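Local coordinates for protein alcohol oxidase (Myceliophthora thermophila, PDB 6F74) that binds FAD as a VAO-type flavoprotein and probably works as an oxygen-dependent oxidoreductase, at residues S437-P442 with R494-V499; A350-W355 with V469-S474; H490-V495 with P535-Y540; I334-Q339 with T446-V451. All coordinates share one frame; numbering follows the deposited sequence.

How the contacts relate
Three of the four contacts gather on one seven-stranded antiparallel sheet and the loops beside it, and contact 4 backs that sheet with helices. Contacts 1 and 2 have centres 11 Å apart and meet through neighbouring strands 498-503 and 467-472, whereas contact 3 lies only about 6 Å from contact 1, centre to centre, and shares Arg494 and Val495 with it. Along the chain the segments of contacts 1, 2 and 4 interleave, and 535-540 of contact 3 comes last. Contact 4, 14 Å from contact 1 and 15 Å from contact 2 between centres, is remote from the FAD site; contact 3 reaches the flavin directly, and contact 2 comes close to it through Tyr352.

Contact 1: residues S437-P442 with R494-V499; sequences SRLINP and RVSPFV
Ile440 CG1 stands anti to its own carbonyl carbon (chi1 -53°) and CG2 anti to the backbone N, which puts both branches against the Phe498 ring, while Phe498 CG sits between its backbone N and carbonyl carbon (chi1 71°). Ile440 CB lies over one face of that ring, 4.0 Å from the centroid of Phe498 and offset toward the rim, a CH-pi contact. Both branches add to it: CG2 of Ile440 reaches CZ of Phe498 at 3.7 Å, and CG1 comes against CE2. Beneath this pair the backbone is held by a nearly straight hydrogen bond, Ile440 N to Phe498 O at 3.1 Å. The strands are neighbours in the antiparallel seven-stranded sheet, where 435-440 is an outermost strand, consistent with the substrate domain of VAO-type flavoproteins that carry a berberine-bridge C-terminal region. Leu439 and Val499 form a non-hydrogen-bonded pair on the other face of the sheet from Phe498, CD1 of Leu439 lying 3.8 Å from CG2 of Val499. Ile440 O is approached by CD of Pro497 at 3.1 Å and by CB of Ser496 at 3.3 Å, so its flank is lined by carbon. The hydroxyl of Ser496 is engaged elsewhere, by Ala492 O. Pro442 CD rests 3.2 Å from Val495 O. At the opposite end of the segment Ser437 CB packs on Val499 CG1, and Ser437 OG bonds both Glu543 O and the backbone N of the FAD-binding Tyr540.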
# COMPACT_ATOMS: atom_id res chain seq x y z
N SER A 437 0.17 7.61 -8.91
CA SER A 437 0.38 8.53 -7.79
C SER A 437 1.52 9.47 -8.13
O SER A 437 2.46 9.13 -8.88
CB SER A 437 0.62 7.80 -6.47
OG SER A 437 1.64 6.82 -6.51
N ARG A 438 1.37 10.69 -7.63
CA ARG A 438 2.33 11.74 -7.84
C ARG A 438 2.48 12.59 -6.60
O ARG A 438 1.51 13.16 -6.09
CB ARG A 438 1.95 12.60 -9.03
CG ARG A 438 3.12 13.44 -9.55
CD ARG A 438 4.12 12.59 -10.30
NE ARG A 438 5.32 13.32 -10.69
CZ ARG A 438 6.46 12.74 -11.07
NH1 ARG A 438 6.59 11.40 -11.11
NH2 ARG A 438 7.50 13.50 -11.41
N LEU A 439 3.70 12.62 -6.08
CA LEU A 439 4.04 13.52 -4.99
C LEU A 439 4.07 14.93 -5.58
O LEU A 439 4.60 15.13 -6.68
CB LEU A 439 5.37 13.14 -4.36
CG LEU A 439 5.38 12.04 -3.29
CD1 LEU A 439 4.90 10.69 -3.84
CD2 LEU A 439 6.81 11.89 -2.77
N ILE A 440 3.48 15.89 -4.87
CA ILE A 440 3.35 17.28 -5.33
C ILE A 440 4.13 18.24 -4.44
O ILE A 440 3.84 18.35 -3.24
CB ILE A 440 1.87 17.73 -5.35
CG1 ILE A 440 1.01 16.75 -6.13
CG2 ILE A 440 1.73 19.11 -5.95
CD1 ILE A 440 1.42 16.47 -7.56
N ASN A 441 5.12 18.93 -5.04
CA ASN A 441 5.91 19.96 -4.33
C ASN A 441 5.18 21.32 -4.38
O ASN A 441 4.45 21.59 -5.34
CB ASN A 441 7.31 20.07 -4.95
CG ASN A 441 7.28 20.46 -6.41
OD1 ASN A 441 6.62 19.81 -7.21
ND2 ASN A 441 7.97 21.55 -6.76
N PRO A 442 5.37 22.19 -3.37
CA PRO A 442 4.60 23.44 -3.33
C PRO A 442 4.70 24.32 -4.58
O PRO A 442 3.71 24.95 -4.98
CB PRO A 442 5.18 24.20 -2.15
CG PRO A 442 5.84 23.17 -1.31
CD PRO A 442 6.30 22.08 -2.23
N ARG A 494 10.68 14.53 0.89
CA ARG A 494 11.21 15.57 1.71
C ARG A 494 10.79 16.98 1.25
O ARG A 494 11.02 17.92 1.99
CB ARG A 494 12.75 15.49 1.80
CG ARG A 494 13.32 14.10 2.14
CD ARG A 494 12.64 13.51 3.36
NE ARG A 494 13.30 12.29 3.81
CZ ARG A 494 12.84 11.47 4.76
NH1 ARG A 494 11.72 11.73 5.42
NH2 ARG A 494 13.53 10.37 5.07
N VAL A 495 10.23 17.11 0.04
CA VAL A 495 9.73 18.40 -0.47
C VAL A 495 8.24 18.44 -0.78
O VAL A 495 7.70 19.51 -1.02
CB VAL A 495 10.55 18.91 -1.70
CG1 VAL A 495 12.02 19.12 -1.33
CG2 VAL A 495 10.46 17.98 -2.91
N SER A 496 7.57 17.28 -0.75
CA SER A 496 6.17 17.19 -1.18
C SER A 496 5.26 16.93 0.01
O SER A 496 5.37 15.88 0.65
CB SER A 496 6.04 16.08 -2.22
OG SER A 496 7.04 16.23 -3.23
N PRO A 497 4.37 17.88 0.33
CA PRO A 497 3.56 17.68 1.53
C PRO A 497 2.39 16.74 1.33
O PRO A 497 1.86 16.22 2.32
CB PRO A 497 3.08 19.09 1.89
CG PRO A 497 3.25 19.91 0.67
CD PRO A 497 4.19 19.21 -0.26
N PHE A 498 2.00 16.51 0.08
CA PHE A 498 0.90 15.62 -0.22
C PHE A 498 1.09 14.85 -1.52
O PHE A 498 1.98 15.14 -2.31
CB PHE A 498 -0.43 16.39 -0.24
CG PHE A 498 -0.62 17.32 -1.40
CD1 PHE A 498 -0.20 18.65 -1.33
CD2 PHE A 498 -1.29 16.90 -2.55
CE1 PHE A 498 -0.40 19.51 -2.39
CE2 PHE A 498 -1.50 17.77 -3.60
CZ PHE A 498 -1.06 19.07 -3.53
N VAL A 499 0.26 13.82 -1.67
CA VAL A 499 0.23 12.97 -2.85
C VAL A 499 -1.14 13.08 -3.50
O VAL A 499 -2.15 13.16 -2.82
CB VAL A 499 0.52 11.51 -2.48
CG1 VAL A 499 0.62 10.65 -3.74
CG2 VAL A 499 1.81 11.42 -1.67

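Contact 2: residues A350-W355 with V469-S474; sequences AGYGFW and VVLLVS
The phenol ring of Tyr352 crosses Val473 at about a right angle, CG1 of Val473 lying 3.6 Å from both CE2 and OH of Tyr352. On the inner part of the ring, CD2 of Tyr352 is 4.0 Å from CA of Leu471. Phe354, further along the strand, lies beside Val469 and points the same way, with CD2 of Phe354 4.1 Å from CG2 of Val469. Tyr352 OH is hydrogen-bonded to ND1 of His246, an FAD-binding residue whose ring also meets that of Tyr352, so this tyrosine connects the sheet to the flavin site. A phenylalanine in place of Tyr352 would probably leave His246 ND1 without its mate and the imidazole freer to turn. The strands run antiparallel, joined by two hydrogen-bonded pairs, Gly351 with Leu472 and Gly353 with Val470. The bond from Leu472 N to Gly351 O is short, 2.7 Å, and Gly353 N bonds Val470 O at 3.0 Å. Gly351 has phi 139°, where a side chain would press on the preceding carbonyl oxygen. Leu472 then centres an inverse gamma turn that ends the pairing. Strand 370-378 borders 349-356 on its other side, strand 498-503 borders 467-472, and helix 328-346 covers Val470 with His338 and Leu341.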
# COMPACT_ATOMS: atom_id res chain seq x y z
N ALA A 350 -3.10 17.36 8.44
CA ALA A 350 -2.92 16.13 7.68
C ALA A 350 -4.26 15.45 7.46
O ALA A 350 -5.26 15.77 8.13
CB ALA A 350 -1.95 15.20 8.40
N GLY A 351 -4.27 14.48 6.54
CA GLY A 351 -5.44 13.62 6.34
C GLY A 351 -5.74 13.32 4.89
O GLY A 351 -4.85 13.38 4.04
N TYR A 352 -6.99 12.98 4.62
CA TYR A 352 -7.33 12.49 3.30
C TYR A 352 -8.56 13.16 2.74
O TYR A 352 -9.56 13.33 3.45
CB TYR A 352 -7.54 10.97 3.33
CG TYR A 352 -6.36 10.24 3.92
CD1 TYR A 352 -6.27 9.99 5.31
CD2 TYR A 352 -5.34 9.79 3.12
CE1 TYR A 352 -5.20 9.32 5.85
CE2 TYR A 352 -4.25 9.11 3.66
CZ TYR A 352 -4.19 8.88 5.02
OH TYR A 352 -3.13 8.21 5.55
N GLY A 353 -8.47 13.47 1.45
CA GLY A 353 -9.56 14.09 0.68
C GLY A 353 -9.89 13.27 -0.54
O GLY A 353 -9.00 12.61 -1.11
N PHE A 354 -11.16 13.33 -0.94
CA PHE A 354 -11.74 12.45 -1.94
C PHE A 354 -12.65 13.29 -2.81
O PHE A 354 -13.41 14.07 -2.28
CB PHE A 354 -12.60 11.36 -1.27
CG PHE A 354 -11.83 10.45 -0.36
CD1 PHE A 354 -11.57 10.82 0.96
CD2 PHE A 354 -11.35 9.23 -0.81
CE1 PHE A 354 -10.85 9.99 1.82
CE2 PHE A 354 -10.63 8.40 0.05
CZ PHE A 354 -10.38 8.77 1.37
N TRP A 355 -12.63 13.09 -4.12
CA TRP A 355 -13.48 13.89 -4.98
C TRP A 355 -13.76 13.21 -6.31
O TRP A 355 -13.00 12.33 -6.76
CB TRP A 355 -12.90 15.30 -5.19
CG TRP A 355 -11.57 15.41 -5.94
CD1 TRP A 355 -10.33 15.41 -5.40
CD2 TRP A 355 -11.38 15.60 -7.36
NE1 TRP A 355 -9.37 15.54 -6.38
CE2 TRP A 355 -9.99 15.68 -7.59
CE3 TRP A 355 -12.26 15.70 -8.44
CZ2 TRP A 355 -9.46 15.83 -8.87
CZ3 TRP A 355 -11.72 15.86 -9.72
CH2 TRP A 355 -10.34 15.92 -9.92
N VAL A 469 -7.86 11.15 -5.18
CA VAL A 469 -7.62 11.13 -3.75
C VAL A 469 -6.42 12.00 -3.46
O VAL A 469 -5.38 11.95 -4.19
CB VAL A 469 -7.35 9.70 -3.22
CG1 VAL A 469 -7.16 9.68 -1.69
CG2 VAL A 469 -8.47 8.74 -3.64
N VAL A 470 -6.56 12.81 -2.40
CA VAL A 470 -5.48 13.61 -1.83
C VAL A 470 -4.98 12.98 -0.53
O VAL A 470 -5.77 12.77 0.37
CB VAL A 470 -5.97 15.03 -1.52
CG1 VAL A 470 -4.89 15.82 -0.81
CG2 VAL A 470 -6.27 15.75 -2.81
N LEU A 471 -3.67 12.69 -0.45
CA LEU A 471 -3.05 12.12 0.76
C LEU A 471 -2.20 13.19 1.41
O LEU A 471 -1.03 13.38 1.06
CB LEU A 471 -2.19 10.91 0.39
CG LEU A 471 -2.87 9.75 -0.33
CD1 LEU A 471 -3.15 10.13 -1.76
CD2 LEU A 471 -1.93 8.55 -0.29
N LEU A 472 -2.80 13.94 2.33
CA LEU A 472 -2.09 15.03 2.96
C LEU A 472 -1.31 14.40 4.12
O LEU A 472 -1.71 14.49 5.29
CB LEU A 472 -3.06 16.11 3.40
CG LEU A 472 -2.43 17.38 3.99
CD1 LEU A 472 -1.48 18.07 2.99
CD2 LEU A 472 -3.55 18.30 4.42
N VAL A 473 -0.21 13.75 3.77
CA VAL A 473 0.47 12.84 4.70
C VAL A 473 1.94 13.09 4.88
O VAL A 473 2.55 12.40 5.64
CB VAL A 473 0.26 11.35 4.30
CG1 VAL A 473 -1.22 11.01 4.29
CG2 VAL A 473 0.88 11.05 2.96
N SER A 474 2.50 14.07 4.20
CA SER A 474 3.91 14.38 4.35
C SER A 474 3.99 15.79 4.93
O SER A 474 3.05 16.20 5.62
CB SER A 474 4.65 14.22 3.04
OG SER A 474 6.03 14.55 3.14

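Contact 3: residues H490-V495 with P535-Y540; sequences HPAWRV and PNTGGY. With FAD (flavin-adenine dinucleotide), chain I.
Trp493 turns the edge of its six-membered ring toward the face of Tyr540 in an offset edge-to-face pair, the planes 83° apart. The touching atom is CZ2 of Trp493, 3.7 Å from CD1 of Tyr540, and the centroids of these two rings are 5.7 Å apart. Tyr540 CG stands anti to its backbone N (chi1 180°), and the far end of the ring meets the flavin: OH donates to O2 of FAD at 2.8 Å, with O2 at the ring edge. Gly245 N and Asn542 ND2 also bond to this hydroxyl, so three partners fix the ring against the pyrimidine end of the isoalloxazine. At the other end of the contact the imidazole of His490 is anchored on both nitrogens. ND1 accepts from Ala492 N at 3.2 Å, and NE2 is bonded to Asp553 O. Held this way, the ring sets CE1 of His490 3.3 Å from Thr537 O and crowds Gly538 so closely that a CB there would clash with NE2. Ala492 CB packs on the Thr537 backbone and lies 3.9 Å from Thr537 CB. The two segments are loops, one leading from helix 477-480 into strand 498-503, the other from helix 512-533 to helix 551-556. Strand 435-440 runs alongside: Thr537 OG1 and the Gly538 backbone bond Leu439, whose side chain touches Ala492 and Trp493.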
# COMPACT_ATOMS: atom_id res chain seq x y z
N HIS A 490 12.52 7.92 -0.93
CA HIS A 490 12.53 8.79 -2.13
C HIS A 490 12.70 10.26 -1.71
O HIS A 490 11.92 10.75 -0.89
CB HIS A 490 11.23 8.61 -2.89
CG HIS A 490 11.26 9.08 -4.31
ND1 HIS A 490 11.69 10.34 -4.68
CD2 HIS A 490 10.84 8.47 -5.44
CE1 HIS A 490 11.59 10.46 -5.99
NE2 HIS A 490 11.05 9.35 -6.48
N PRO A 491 13.75 10.95 -2.21
CA PRO A 491 13.96 12.37 -1.92
C PRO A 491 12.71 13.28 -2.01
O PRO A 491 12.52 14.17 -1.17
CB PRO A 491 14.97 12.79 -2.98
CG PRO A 491 15.76 11.56 -3.24
CD PRO A 491 14.82 10.42 -3.08
N ALA A 492 11.88 13.06 -3.03
CA ALA A 492 10.67 13.87 -3.22
C ALA A 492 9.76 13.94 -1.99
O ALA A 492 9.08 14.93 -1.79
CB ALA A 492 9.90 13.38 -4.43
N TRP A 493 9.76 12.90 -1.15
CA TRP A 493 9.00 12.96 0.11
C TRP A 493 9.41 14.14 0.99
O TRP A 493 8.59 14.68 1.72
CB TRP A 493 9.20 11.70 0.95
CG TRP A 493 8.41 10.55 0.49
CD1 TRP A 493 8.89 9.40 -0.04
CD2 TRP A 493 6.99 10.41 0.57
NE1 TRP A 493 7.86 8.54 -0.30
CE2 TRP A 493 6.68 9.15 0.04
CE3 TRP A 493 5.96 11.23 1.02
CZ2 TRP A 493 5.36 8.67 -0.04
CZ3 TRP A 493 4.65 10.76 0.94
CH2 TRP A 493 4.37 9.49 0.41
N ARG A 494 10.68 14.53 0.89
CA ARG A 494 11.21 15.57 1.71
C ARG A 494 10.79 16.98 1.25
O ARG A 494 11.02 17.92 1.99
CB ARG A 494 12.75 15.49 1.80
CG ARG A 494 13.32 14.10 2.14
CD ARG A 494 12.64 13.51 3.36
NE ARG A 494 13.30 12.29 3.81
CZ ARG A 494 12.84 11.47 4.76
NH1 ARG A 494 11.72 11.73 5.42
NH2 ARG A 494 13.53 10.37 5.07
N VAL A 495 10.23 17.11 0.04
CA VAL A 495 9.73 18.40 -0.47
C VAL A 495 8.24 18.44 -0.78
O VAL A 495 7.70 19.51 -1.02
CB VAL A 495 10.55 18.91 -1.70
CG1 VAL A 495 12.02 19.12 -1.33
CG2 VAL A 495 10.46 17.98 -2.91
N PRO A 535 6.89 17.75 -12.30
CA PRO A 535 7.81 16.90 -13.05
C PRO A 535 9.08 16.49 -12.32
O PRO A 535 9.79 15.62 -12.78
CB PRO A 535 8.13 17.73 -14.29
CG PRO A 535 8.05 19.14 -13.80
CD PRO A 535 7.01 19.16 -12.70
N ASN A 536 9.36 17.11 -11.17
CA ASN A 536 10.63 16.90 -10.47
C ASN A 536 10.54 16.04 -9.24
O ASN A 536 11.49 15.98 -8.50
CB ASN A 536 11.19 18.28 -10.07
CG ASN A 536 11.38 19.18 -11.28
OD1 ASN A 536 11.79 18.71 -12.37
ND2 ASN A 536 11.10 20.47 -11.10
N THR A 537 9.41 15.36 -9.03
CA THR A 537 9.15 14.62 -7.81
C THR A 537 9.19 13.09 -8.02
O THR A 537 10.26 12.51 -8.21
CB THR A 537 7.81 15.08 -7.19
OG1 THR A 537 6.76 14.92 -8.14
CG2 THR A 537 7.89 16.59 -6.82
N GLY A 538 8.05 12.43 -8.04
CA GLY A 538 7.98 10.98 -8.12
C GLY A 538 6.60 10.53 -7.68
O GLY A 538 5.65 11.34 -7.58
N GLY A 539 6.49 9.22 -7.46
CA GLY A 539 5.24 8.59 -7.08
C GLY A 539 5.48 7.75 -5.85
O GLY A 539 6.57 7.76 -5.29
N TYR A 540 4.43 7.02 -5.48
CA TYR A 540 4.39 6.19 -4.28
C TYR A 540 4.20 4.72 -4.69
O TYR A 540 3.12 4.34 -5.15
CB TYR A 540 3.22 6.62 -3.40
CG TYR A 540 3.07 5.83 -2.12
CD1 TYR A 540 4.18 5.44 -1.38
CD2 TYR A 540 1.82 5.51 -1.63
CE1 TYR A 540 4.05 4.73 -0.20
CE2 TYR A 540 1.68 4.77 -0.44
CZ TYR A 540 2.81 4.40 0.27
OH TYR A 540 2.67 3.66 1.45
PA FAD I . 1.62 -8.25 1.01
O1A FAD I . 0.80 -8.40 -0.27
O2A FAD I . 1.57 -9.39 1.97
O5B FAD I . 3.11 -7.96 0.58
C5B FAD I . 3.41 -6.78 -0.12
C4B FAD I . 4.82 -6.87 -0.67
O4B FAD I . 5.69 -6.95 0.44
C3B FAD I . 5.13 -8.09 -1.50
O3B FAD I . 6.17 -7.73 -2.42
C2B FAD I . 5.72 -9.08 -0.52
O2B FAD I . 6.70 -9.97 -1.07
C1B FAD I . 6.42 -8.17 0.45
N9A FAD I . 6.49 -8.64 1.84
C8A FAD I . 5.47 -8.75 2.70
N7A FAD I . 5.90 -9.17 3.90
C5A FAD I . 7.22 -9.32 3.81
C6A FAD I . 8.27 -9.73 4.74
N6A FAD I . 7.89 -10.04 6.00
N1A FAD I . 9.54 -9.77 4.27
C2A FAD I . 9.84 -9.43 2.99
N3A FAD I . 8.92 -9.03 2.08
C4A FAD I . 7.61 -8.95 2.45
N1 FAD I . -0.93 1.85 2.50
C2 FAD I . -0.74 3.03 3.13
O2 FAD I . 0.37 3.61 3.02
N3 FAD I . -1.70 3.59 3.90
C4 FAD I . -2.91 3.03 4.06
O4 FAD I . -3.80 3.56 4.76
C4X FAD I . -3.20 1.75 3.39
N5 FAD I . -4.40 1.15 3.51
C5X FAD I . -4.64 -0.03 2.89
C6 FAD I . -5.88 -0.65 3.03
C7 FAD I . -6.17 -1.87 2.44
C7M FAD I . -7.56 -2.38 2.68
C8 FAD I . -5.12 -2.55 1.62
C8M FAD I . -5.33 -3.91 0.97
C9 FAD I . -3.88 -1.92 1.45
C9A FAD I . -3.58 -0.69 2.06
N10 FAD I . -2.32 -0.04 1.93
C10 FAD I . -2.11 1.18 2.58
C1' FAD I . -1.24 -0.56 1.06
C2' FAD I . -0.12 -1.34 1.66
O2' FAD I . 0.82 -0.41 2.19
C3' FAD I . 0.58 -2.15 0.56
O3' FAD I . -0.36 -2.91 -0.21
C4' FAD I . 1.66 -3.06 1.12
O4' FAD I . 2.28 -3.78 0.05
C5' FAD I . 1.08 -4.03 2.15
O5' FAD I . 2.10 -4.86 2.67
P FAD I . 1.59 -6.28 3.14
O1P FAD I . 0.38 -6.12 4.02
O2P FAD I . 2.79 -7.01 3.65
O3P FAD I . 1.11 -6.88 1.72

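Contact 4: residues I334-Q339 with T446-V451; sequences IAVLHQ and TDYNKV
Helix 328-346 meets the first turn of helix 448-458 here, with Gln339 and Ala335 set against Tyr448 and Val451. Gln339 reaches out with CG beside its backbone N (chi1 -63°) and an extended chain beyond, crossing Tyr448 at about a right angle with amide and ring planes 48° apart. Its OE1 lies in the plane of the Tyr448 ring, at the edge, 3.6 Å from CD1 of Tyr448. The NE2 end is bonded to Leu445 O; the nearby N of Tyr448 is another donor, not a partner. An alanine at Gln339 would probably leave Leu445 O without this donor and open a gap beside the Tyr448 ring edge. Both helices link parallel strands of the antiparallel sheet across an intervening one, 328-346 between 311-320 and 349-356, 448-458 between 435-440 and 467-472, so each completes a split beta-alpha-beta unit. Deeper in the interface Ala335 CB approaches CE1 of Tyr448 at 3.7 Å, and CG1 of Val451 lies 4.0 Å from that same CB of Ala335. Val451 CG1 also touches Ala335 O at 3.6 Å. Val336 CG2 adds contact to Tyr448 CE1. Asp447 occupies the N-cap position of helix 448-458, its OD1 taking weak bonds from Asn449 N and Lys450 N. On the other helix Ile334 O receives both His338 N and, at 2.8 Å, His338 ND1, which come from opposite faces of the Ile334 carbonyl plane, the ND1 bond restraining the rotation of the imidazole.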
# COMPACT_ATOMS: atom_id res chain seq x y z
N ILE A 334 -11.69 22.94 -6.38
CA ILE A 334 -10.78 21.83 -6.08
C ILE A 334 -9.34 22.21 -6.45
O ILE A 334 -8.39 21.92 -5.70
CB ILE A 334 -11.24 20.52 -6.76
CG1 ILE A 334 -12.52 20.05 -6.05
CG2 ILE A 334 -10.16 19.44 -6.68
CD1 ILE A 334 -13.21 18.86 -6.66
N ALA A 335 -9.19 22.88 -7.58
CA ALA A 335 -7.91 23.44 -7.96
C ALA A 335 -7.40 24.42 -6.90
O ALA A 335 -6.27 24.29 -6.46
CB ALA A 335 -7.99 24.11 -9.32
N VAL A 336 -8.24 25.36 -6.47
CA VAL A 336 -7.89 26.32 -5.42
C VAL A 336 -7.48 25.61 -4.14
O VAL A 336 -6.50 25.96 -3.52
CB VAL A 336 -9.05 27.31 -5.11
CG1 VAL A 336 -8.80 28.10 -3.82
CG2 VAL A 336 -9.25 28.29 -6.26
N LEU A 337 -8.27 24.61 -3.75
CA LEU A 337 -8.04 23.84 -2.55
C LEU A 337 -6.67 23.16 -2.59
O LEU A 337 -5.94 23.16 -1.60
CB LEU A 337 -9.14 22.78 -2.36
CG LEU A 337 -8.98 21.77 -1.22
CD1 LEU A 337 -10.34 21.36 -0.65
CD2 LEU A 337 -8.23 20.50 -1.63
N HIS A 338 -6.35 22.56 -3.74
CA HIS A 338 -5.03 21.97 -3.92
C HIS A 338 -3.92 23.00 -3.67
O HIS A 338 -2.93 22.68 -3.02
CB HIS A 338 -4.87 21.31 -5.30
CG HIS A 338 -5.44 19.92 -5.38
ND1 HIS A 338 -6.79 19.66 -5.27
CD2 HIS A 338 -4.85 18.73 -5.60
CE1 HIS A 338 -6.99 18.36 -5.38
NE2 HIS A 338 -5.83 17.77 -5.58
N GLN A 339 -4.10 24.22 -4.16
CA GLN A 339 -3.12 25.30 -3.91
C GLN A 339 -2.94 25.68 -2.43
O GLN A 339 -1.92 26.27 -2.08
CB GLN A 339 -3.50 26.57 -4.67
CG GLN A 339 -3.49 26.44 -6.18
CD GLN A 339 -3.74 27.79 -6.83
OE1 GLN A 339 -4.86 28.28 -6.84
NE2 GLN A 339 -2.71 28.39 -7.38
N THR A 446 1.78 27.10 -7.67
CA THR A 446 1.69 28.53 -7.53
C THR A 446 0.92 29.12 -8.72
O THR A 446 0.27 30.17 -8.57
CB THR A 446 3.08 29.17 -7.42
OG1 THR A 446 3.78 28.98 -8.65
CG2 THR A 446 3.92 28.56 -6.27
N ASP A 447 0.95 28.45 -9.87
CA ASP A 447 0.18 28.91 -11.04
C ASP A 447 -1.16 28.18 -11.08
O ASP A 447 -1.24 27.02 -11.43
CB ASP A 447 0.97 28.67 -12.34
CG ASP A 447 0.25 29.27 -13.58
OD1 ASP A 447 -0.99 29.17 -13.66
OD2 ASP A 447 0.93 29.87 -14.46
N TYR A 448 -2.23 28.89 -10.74
CA TYR A 448 -3.56 28.35 -10.76
C TYR A 448 -3.93 27.65 -12.07
O TYR A 448 -4.59 26.60 -12.05
CB TYR A 448 -4.60 29.44 -10.47
CG TYR A 448 -6.01 28.98 -10.77
CD1 TYR A 448 -6.71 28.17 -9.87
CD2 TYR A 448 -6.64 29.31 -11.99
CE1 TYR A 448 -8.00 27.73 -10.17
CE2 TYR A 448 -7.91 28.86 -12.28
CZ TYR A 448 -8.57 28.05 -11.38
OH TYR A 448 -9.83 27.64 -11.67
N ASN A 449 -3.54 28.21 -13.20
CA ASN A 449 -3.97 27.66 -14.49
C ASN A 449 -3.38 26.29 -14.72
O ASN A 449 -4.08 25.38 -15.19
CB ASN A 449 -3.66 28.62 -15.65
CG ASN A 449 -4.57 29.83 -15.65
OD1 ASN A 449 -5.74 29.72 -15.27
ND2 ASN A 449 -4.06 30.98 -16.09
N LYS A 450 -2.11 26.11 -14.36
CA LYS A 450 -1.48 24.78 -14.47
C LYS A 450 -2.14 23.72 -13.60
O LYS A 450 -2.27 22.56 -14.00
CB LYS A 450 0.01 24.86 -14.15
CG LYS A 450 0.80 25.62 -15.18
CD LYS A 450 2.26 25.69 -14.87
CE LYS A 450 2.94 26.62 -15.85
NZ LYS A 450 4.38 26.69 -15.54
N VAL A 451 -2.57 24.15 -12.42
CA VAL A 451 -3.22 23.26 -11.47
C VAL A 451 -4.58 22.91 -12.02
O VAL A 451 -4.92 21.74 -12.13
CB VAL A 451 -3.33 23.93 -10.09
CG1 VAL A 451 -4.14 23.09 -9.12
CG2 VAL A 451 -1.94 24.18 -9.53